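Local atomic coordinates of CG8862 (Drosophila melanogaster, PDB entry 3ISM), a protein that probably cleaves DNA and RNA as a magnesium-dependent mitochondrial nuclease, endonuclease G, held here in complex with its inhibitor. Residues 40-45 with 50-55; 189-194 with 229-234; 87-92 with 97-102. One frame throughout, in Å; residues are numbered along the deposited sequence. Where two conformers were deposited one is given.

Contact 1: residues 40-45 with 50-55; sequences VLSYDR and PHWVFE
Val40 to Asp44 and Trp52 to Glu55 run antiparallel as the two arms of a beta hairpin, their axes 4.7 Å apart at 173°. Val40 and Phe54 form a hydrogen-bonded pair, and Ser42 N reaches Trp52 O at 2.9 Å. The register slips by one residue after Ser42: His51 N donates to Ser42 O at 2.7 Å while Trp52 N makes only a weak bond to the same oxygen, so His51 and Trp52 together face Ser42 in a classic beta bulge. The extra residue sets both rings beside Ser42, with His51 CD2 3.4 Å from Ser42 OG. Trp52 CG sits between its backbone N and carbonyl carbon (chi1 53°), which lays the indole over Ser42: CB of Ser42 stands 3.4 Å from the centroid of the Trp52 five-membered ring. Farther along the indole, Val40 CG1 meets Trp52 CZ3 at 4.0 Å. A water links Ser42 OG to Trp52 NE1, and Ser42 OG is also bonded to Asp31 O. Asp44 packs on a face of the imidazole, its CB 3.5 Å from the His51 ring centroid and its carboxylate stacked at 11° to that ring; His51 NE2 bonds to Asp31 OD2, and Asp44 OD2 to Asn47. Leu41 CD1 and Val53 CG1 meet at 3.7 Å on the opposite face of the hairpin, with the Pro50 ring nearby. A leucine in place of Trp52 would probably leave Ser42 CB without its aromatic cover and the bridging water without its NE1 donor. The Leu41 and Val53 face is thus apolar, while Ser42, Trp52 and His51 combine ring packing with polar links; the Asp44 carboxylate over the ring and Asp31 bonded to NE2 would probably favour a protonated His51.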
# COMPACT_ATOMS: atom_id res chain seq x y z
N VAL B 40 -0.31 3.96 21.27
CA VAL B 40 -1.25 3.16 20.49
C VAL B 40 -0.64 2.91 19.10
O VAL B 40 0.01 3.79 18.54
CB VAL B 40 -2.65 3.84 20.39
CG1 VAL B 40 -3.63 2.99 19.59
CG2 VAL B 40 -3.22 4.09 21.79
N LEU B 41 -0.84 1.71 18.57
CA LEU B 41 -0.21 1.30 17.32
C LEU B 41 -1.21 0.66 16.37
O LEU B 41 -1.93 -0.25 16.76
CB LEU B 41 0.92 0.33 17.62
CG LEU B 41 1.72 -0.26 16.44
CD1 LEU B 41 3.20 -0.08 16.73
CD2 LEU B 41 1.41 -1.71 16.23
N SER B 42 -1.24 1.12 15.12
CA SER B 42 -1.95 0.44 14.05
C SER B 42 -0.89 -0.23 13.19
O SER B 42 0.02 0.44 12.71
CB SER B 42 -2.79 1.41 13.25
OG SER B 42 -3.25 0.87 12.01
N TYR B 43 -0.98 -1.56 13.05
CA TYR B 43 0.07 -2.33 12.37
C TYR B 43 -0.32 -2.66 10.94
O TYR B 43 -1.44 -3.13 10.67
CB TYR B 43 0.36 -3.63 13.12
CG TYR B 43 1.61 -4.34 12.64
CD1 TYR B 43 2.87 -3.76 12.78
CD2 TYR B 43 1.53 -5.59 12.01
CE1 TYR B 43 4.03 -4.41 12.33
CE2 TYR B 43 2.67 -6.26 11.56
CZ TYR B 43 3.92 -5.66 11.73
OH TYR B 43 5.06 -6.31 11.31
N ASP B 44 0.61 -2.42 10.02
CA ASP B 44 0.40 -2.73 8.61
C ASP B 44 1.00 -4.11 8.33
O ASP B 44 2.22 -4.23 8.15
CB ASP B 44 1.05 -1.64 7.74
CG ASP B 44 0.80 -1.83 6.25
OD1 ASP B 44 0.26 -2.88 5.86
OD2 ASP B 44 1.13 -0.90 5.47
N ARG B 45 0.16 -5.14 8.35
CA ARG B 45 0.59 -6.53 8.16
C ARG B 45 1.24 -6.81 6.79
O ARG B 45 2.09 -7.69 6.69
CB ARG B 45 -0.55 -7.51 8.39
CG ARG B 45 -0.96 -7.60 9.86
CD ARG B 45 -2.16 -8.52 10.04
NE ARG B 45 -3.37 -7.98 9.43
CZ ARG B 45 -4.49 -8.68 9.24
NH1 ARG B 45 -4.55 -9.96 9.60
NH2 ARG B 45 -5.55 -8.11 8.70
N PRO B 50 4.38 -0.15 11.20
CA PRO B 50 3.09 0.47 11.52
C PRO B 50 2.42 1.18 10.33
O PRO B 50 3.10 1.64 9.42
CB PRO B 50 3.46 1.52 12.58
CG PRO B 50 4.75 1.06 13.15
CD PRO B 50 5.48 0.42 12.00
N HIS B 51 1.10 1.26 10.33
CA HIS B 51 0.42 2.32 9.58
C HIS B 51 0.70 3.64 10.31
O HIS B 51 1.00 4.63 9.69
CB HIS B 51 -1.09 2.13 9.54
CG HIS B 51 -1.55 0.99 8.67
ND1 HIS B 51 -1.41 1.00 7.30
CD2 HIS B 51 -2.20 -0.16 8.99
CE1 HIS B 51 -1.96 -0.10 6.80
NE2 HIS B 51 -2.43 -0.83 7.81
N TRP B 52 0.53 3.64 11.63
CA TRP B 52 0.70 4.84 12.46
C TRP B 52 0.90 4.44 13.92
O TRP B 52 0.56 3.31 14.34
CB TRP B 52 -0.50 5.81 12.34
CG TRP B 52 -1.88 5.21 12.60
CD1 TRP B 52 -2.75 4.77 11.65
CD2 TRP B 52 -2.54 5.04 13.86
NE1 TRP B 52 -3.91 4.30 12.25
CE2 TRP B 52 -3.80 4.46 13.60
CE3 TRP B 52 -2.19 5.31 15.18
CZ2 TRP B 52 -4.71 4.14 14.62
CZ3 TRP B 52 -3.10 4.98 16.21
CH2 TRP B 52 -4.33 4.39 15.91
N VAL B 53 1.49 5.35 14.70
CA VAL B 53 1.41 5.25 16.15
C VAL B 53 0.85 6.58 16.68
O VAL B 53 0.92 7.61 16.00
CB VAL B 53 2.78 4.95 16.80
CG1 VAL B 53 3.35 3.63 16.33
CG2 VAL B 53 3.77 6.09 16.55
N PHE B 54 0.31 6.54 17.90
CA PHE B 54 -0.25 7.72 18.51
C PHE B 54 0.27 7.87 19.95
O PHE B 54 0.38 6.90 20.70
CB PHE B 54 -1.79 7.70 18.49
CG PHE B 54 -2.38 9.02 18.13
CD1 PHE B 54 -2.85 9.26 16.84
CD2 PHE B 54 -2.41 10.06 19.05
CE1 PHE B 54 -3.37 10.51 16.49
CE2 PHE B 54 -2.91 11.32 18.71
CZ PHE B 54 -3.39 11.54 17.42
N GLU B 55 0.59 9.10 20.32
CA GLU B 55 1.20 9.39 21.62
C GLU B 55 0.57 10.64 22.20
O GLU B 55 0.18 11.55 21.47
CB GLU B 55 2.71 9.60 21.49
CG GLU B 55 3.52 8.37 20.99
CD GLU B 55 4.97 8.75 20.61
OE1 GLU B 55 5.15 9.59 19.70
OE2 GLU B 55 5.92 8.21 21.21
O HOH W 1 -5.13 2.24 10.62
O HOH W 2 2.64 1.32 6.53

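Contact 2: residues 189-194 with 229-234; sequences HFYKVI and ESVERS
CG1 of Val231 makes the closest approaches between strand 189-197 and helix 228-235. It meets the root of the Tyr191 side chain, 3.5 Å from CG and 3.6 Å from CB of that tyrosine, and approaches the ring obliquely. Two residues further along the strand, Val193 CG2 meets Val231 CG1 tip to tip at 4.0 Å. Tyr191 and Val193 both direct their side chains toward the helix, while Lys192 between them starts away from it, and its side chain touches helix 136-146. Val231 CG1 lies anti to its backbone N (chi1 -173°), which carries the methyl toward the strand. In the next shell, Val231 also touches Val209 of strand 203-211, and the Tyr191 ring meets Phe239 with the planes at about 55°. The helix itself is tied down through Glu232, whose OE2 makes a salt bridge with Arg245 NH2 and accepts from Phe239 N. Only 116 Å² is buried in all, and the two segments share no hydrogen bonds. The chemistry is therefore purely apolar packing of a helix on one face of the main sheet; shape rather than polarity sets the fit of Val231 against Tyr191 and Val193.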
# COMPACT_ATOMS: atom_id res chain seq x y z
N HIS B 189 9.15 8.19 3.02
CA HIS B 189 9.05 9.39 3.87
C HIS B 189 8.37 8.99 5.18
O HIS B 189 7.76 7.94 5.27
CB HIS B 189 8.17 10.48 3.22
CG HIS B 189 8.70 11.04 1.93
ND1 HIS B 189 8.65 10.36 0.74
CD2 HIS B 189 9.20 12.27 1.64
CE1 HIS B 189 9.16 11.11 -0.23
NE2 HIS B 189 9.50 12.27 0.29
N PHE B 190 8.47 9.86 6.19
CA PHE B 190 7.72 9.72 7.43
C PHE B 190 7.08 11.05 7.79
O PHE B 190 7.56 12.09 7.40
CB PHE B 190 8.63 9.24 8.56
CG PHE B 190 9.21 7.88 8.36
CD1 PHE B 190 8.52 6.75 8.78
CD2 PHE B 190 10.46 7.72 7.75
CE1 PHE B 190 9.05 5.47 8.58
CE2 PHE B 190 11.00 6.44 7.56
CZ PHE B 190 10.29 5.32 7.97
N TYR B 191 5.99 11.04 8.56
CA TYR B 191 5.35 12.28 8.99
C TYR B 191 5.20 12.30 10.50
O TYR B 191 5.21 11.25 11.13
CB TYR B 191 3.94 12.46 8.38
CG TYR B 191 3.00 11.33 8.74
CD1 TYR B 191 2.36 11.28 9.98
CD2 TYR B 191 2.75 10.31 7.83
CE1 TYR B 191 1.54 10.22 10.32
CE2 TYR B 191 1.91 9.27 8.14
CZ TYR B 191 1.32 9.22 9.38
OH TYR B 191 0.50 8.17 9.66
N LYS B 192 5.03 13.50 11.05
CA LYS B 192 4.48 13.68 12.39
C LYS B 192 3.42 14.76 12.28
O LYS B 192 3.67 15.83 11.74
CB LYS B 192 5.55 14.11 13.39
CG LYS B 192 6.46 12.97 13.85
CD LYS B 192 7.36 13.44 14.99
CE LYS B 192 8.37 12.36 15.42
NZ LYS B 192 7.71 11.21 16.10
N VAL B 193 2.24 14.46 12.79
CA VAL B 193 1.17 15.44 12.85
C VAL B 193 0.83 15.63 14.32
O VAL B 193 0.55 14.67 15.02
CB VAL B 193 -0.07 15.01 11.99
CG1 VAL B 193 -1.18 16.07 12.09
CG2 VAL B 193 0.33 14.83 10.52
N ILE B 194 0.88 16.89 14.77
CA ILE B 194 0.98 17.24 16.18
C ILE B 194 -0.06 18.31 16.59
O ILE B 194 -0.25 19.29 15.87
CB ILE B 194 2.40 17.84 16.46
CG1 ILE B 194 3.52 16.92 15.94
CG2 ILE B 194 2.58 18.19 17.92
CD1 ILE B 194 4.71 17.67 15.35
N GLU B 229 -3.44 18.43 5.51
CA GLU B 229 -4.33 17.83 4.51
C GLU B 229 -3.53 17.10 3.44
O GLU B 229 -3.98 16.09 2.90
CB GLU B 229 -5.20 18.91 3.86
CG GLU B 229 -6.21 19.57 4.81
CD GLU B 229 -5.61 20.69 5.66
OE1 GLU B 229 -4.49 21.15 5.35
OE2 GLU B 229 -6.28 21.10 6.64
N SER B 230 -2.34 17.59 3.13
CA SER B 230 -1.51 16.89 2.16
C SER B 230 -0.93 15.61 2.77
O SER B 230 -0.76 14.61 2.06
CB SER B 230 -0.39 17.78 1.64
OG SER B 230 0.52 18.00 2.69
N VAL B 231 -0.64 15.60 4.07
CA VAL B 231 -0.26 14.35 4.76
C VAL B 231 -1.43 13.35 4.75
O VAL B 231 -1.25 12.17 4.49
CB VAL B 231 0.19 14.59 6.24
CG1 VAL B 231 0.74 13.30 6.86
CG2 VAL B 231 1.24 15.71 6.36
N GLU B 232 -2.64 13.85 5.05
CA GLU B 232 -3.85 13.04 5.06
C GLU B 232 -4.11 12.41 3.70
O GLU B 232 -4.38 11.22 3.60
CB GLU B 232 -5.04 13.90 5.49
CG GLU B 232 -4.97 14.26 6.98
CD GLU B 232 -6.12 15.09 7.48
OE1 GLU B 232 -6.58 15.97 6.74
OE2 GLU B 232 -6.55 14.88 8.64
N ARG B 233 -4.01 13.20 2.65
CA ARG B 233 -4.24 12.72 1.31
C ARG B 233 -3.23 11.64 0.93
O ARG B 233 -3.60 10.60 0.37
CB ARG B 233 -4.18 13.90 0.34
CG ARG B 233 -5.18 13.84 -0.78
CD ARG B 233 -5.02 15.05 -1.67
NE ARG B 233 -5.93 16.15 -1.35
CZ ARG B 233 -7.13 16.29 -1.93
NH1 ARG B 233 -7.56 15.38 -2.80
NH2 ARG B 233 -7.90 17.33 -1.62
N SER B 234 -1.96 11.86 1.27
CA SER B 234 -0.90 10.86 1.00
C SER B 234 -1.00 9.61 1.86
O SER B 234 -0.66 8.51 1.40
CB SER B 234 0.47 11.48 1.17
OG SER B 234 0.72 12.43 0.16

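Contact 3: residues 87-92 with 97-102; sequences SQNTDY and YDRGHM
In the His-Me finger nuclease fold, the strand that carries the predicted proton acceptor His101 pairs with strand 124-127; here Arg99 of that strand, 98-101, packs against Tyr92 and Asn89 of the short, weakly bonded helix 89-92. The aliphatic part of Arg99 lies over one face of the Tyr92 ring: its CG is 3.6 Å from the centroid of the ring, 20° off the normal and offset toward the rim, a CH-pi contact. Asp98 O approaches the same ring obliquely, 3.7 Å from Tyr92 CE2. Beyond the ring, the Arg99 chain bends at chi3, which helps bring the guanidinium to the side-chain amide of Asn89. That amide is held in turn by Asn89 ND2 bonding to Phe75 O. Within 87-92, Asp91 OD2 accepts from Gln88 N at 2.8 Å. Asp98 works elsewhere, in a salt bridge with Arg134 and a hydrogen bond with Asn133, a residue known to bind magnesium in this protein. A second nitrogen of the Arg99 guanidinium, NH2, makes a salt bridge with Asp330 of the CG4930 chain, the inhibitor, and the group forms a cation-pi contact with Phe286 of that chain. The Arg99 NH1 bond to Asn89 OD1, 2.8 Å long and 154° at the hydrogen, keeps the oxygen in the guanidinium plane but comes from above the Asn89 carbonyl plane, the two flat groups standing 81° apart.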
# COMPACT_ATOMS: atom_id res chain seq x y z
N SER B 87 7.96 -8.58 11.49
CA SER B 87 9.36 -8.30 11.19
C SER B 87 10.26 -8.94 12.25
O SER B 87 9.86 -9.11 13.43
CB SER B 87 9.63 -6.80 11.08
OG SER B 87 9.20 -6.11 12.24
N GLN B 88 11.46 -9.32 11.81
CA GLN B 88 12.45 -9.95 12.66
C GLN B 88 13.77 -9.20 12.57
O GLN B 88 14.04 -8.53 11.57
CB GLN B 88 12.64 -11.42 12.25
CG GLN B 88 11.36 -12.28 12.36
CD GLN B 88 11.03 -12.68 13.81
OE1 GLN B 88 11.89 -12.60 14.70
NE2 GLN B 88 9.80 -13.12 14.05
N ASN B 89 14.59 -9.32 13.60
CA ASN B 89 15.95 -8.77 13.56
C ASN B 89 16.74 -9.22 12.32
O ASN B 89 17.45 -8.41 11.73
CB ASN B 89 16.73 -9.07 14.85
CG ASN B 89 16.31 -8.17 16.00
OD1 ASN B 89 15.99 -6.99 15.81
ND2 ASN B 89 16.29 -8.72 17.21
N THR B 90 16.54 -10.47 11.90
CA THR B 90 17.15 -10.98 10.65
C THR B 90 16.85 -10.14 9.41
O THR B 90 17.69 -10.02 8.52
CB THR B 90 16.77 -12.46 10.34
OG1 THR B 90 15.34 -12.61 10.29
CG2 THR B 90 17.34 -13.40 11.37
N ASP B 91 15.66 -9.52 9.36
CA ASP B 91 15.27 -8.68 8.22
C ASP B 91 16.08 -7.39 8.09
O ASP B 91 16.32 -6.92 6.97
CB ASP B 91 13.79 -8.31 8.32
CG ASP B 91 12.86 -9.53 8.22
OD1 ASP B 91 13.04 -10.33 7.28
OD2 ASP B 91 11.95 -9.65 9.07
N TYR B 92 16.48 -6.84 9.23
CA TYR B 92 17.16 -5.55 9.33
C TYR B 92 18.67 -5.67 9.31
O TYR B 92 19.37 -4.71 8.96
CB TYR B 92 16.78 -4.86 10.64
CG TYR B 92 15.42 -4.22 10.64
CD1 TYR B 92 14.30 -4.95 11.03
CD2 TYR B 92 15.26 -2.90 10.24
CE1 TYR B 92 13.03 -4.36 11.02
CE2 TYR B 92 14.00 -2.31 10.24
CZ TYR B 92 12.89 -3.05 10.63
OH TYR B 92 11.65 -2.46 10.62
N TYR B 97 19.86 -0.29 6.84
CA TYR B 97 18.81 0.49 7.51
C TYR B 97 18.79 0.25 9.02
O TYR B 97 19.11 -0.83 9.50
CB TYR B 97 17.42 0.16 6.93
CG TYR B 97 17.27 0.48 5.47
CD1 TYR B 97 17.07 1.79 5.04
CD2 TYR B 97 17.34 -0.53 4.51
CE1 TYR B 97 16.96 2.10 3.70
CE2 TYR B 97 17.22 -0.24 3.16
CZ TYR B 97 17.03 1.08 2.76
OH TYR B 97 16.90 1.37 1.41
N ASP B 98 18.39 1.28 9.75
CA ASP B 98 18.26 1.19 11.18
C ASP B 98 16.86 0.64 11.47
O ASP B 98 15.95 0.84 10.67
CB ASP B 98 18.34 2.60 11.78
CG ASP B 98 19.75 3.06 12.03
OD1 ASP B 98 20.71 2.40 11.57
OD2 ASP B 98 19.89 4.09 12.72
N ARG B 99 16.69 -0.02 12.61
CA ARG B 99 15.36 -0.27 13.17
C ARG B 99 14.90 1.04 13.80
O ARG B 99 15.34 1.41 14.91
CB ARG B 99 15.41 -1.38 14.23
CG ARG B 99 15.85 -2.72 13.68
CD ARG B 99 16.38 -3.64 14.76
NE ARG B 99 17.71 -3.25 15.19
CZ ARG B 99 18.55 -4.03 15.87
NH1 ARG B 99 18.22 -5.27 16.19
NH2 ARG B 99 19.75 -3.56 16.21
N GLY B 100 14.03 1.75 13.09
CA GLY B 100 13.67 3.12 13.51
C GLY B 100 12.35 3.18 14.26
O GLY B 100 11.29 2.81 13.70
N HIS B 101 12.41 3.61 15.52
CA HIS B 101 11.21 3.77 16.34
C HIS B 101 10.21 4.71 15.66
O HIS B 101 10.60 5.82 15.24
CB HIS B 101 11.54 4.42 17.68
CG HIS B 101 12.24 3.54 18.66
ND1 HIS B 101 13.60 3.32 18.64
CD2 HIS B 101 11.77 2.89 19.75
CE1 HIS B 101 13.93 2.53 19.65
NE2 HIS B 101 12.84 2.26 20.34
N MET B 102 8.95 4.30 15.59
CA MET B 102 7.88 5.25 15.32
C MET B 102 7.50 6.02 16.61
O MET B 102 7.58 7.24 16.64
CB MET B 102 6.66 4.57 14.65
CG MET B 102 6.95 3.94 13.29
SD MET B 102 7.45 5.09 11.97
CE MET B 102 9.26 5.03 12.13

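In the fold
Contacts 1 and 2 belong to the large mixed sheet and to the core, centres about 8 and 10 Å from that of the chain; every touching residue is buried except the partly exposed His51. Contact 3 sits farther out, about 15 Å away, where the inhibitor meets the protein, with Asn89 and Tyr97 partly exposed. Contact 1 joins neighbouring strands through backbone bonds, contact 2 packs a helix on the sheet by methyl and ring alone, and contact 3 relies on side chains. They touch one another: Tyr191 OH lies 3.7 Å from Trp52 CB, and Met102 CG 3.6 Å from Pro50 CG. Met102 CE also meets Phe190 CE1 at 3.6 Å, linking the residue just after the His101 strand to 189-194.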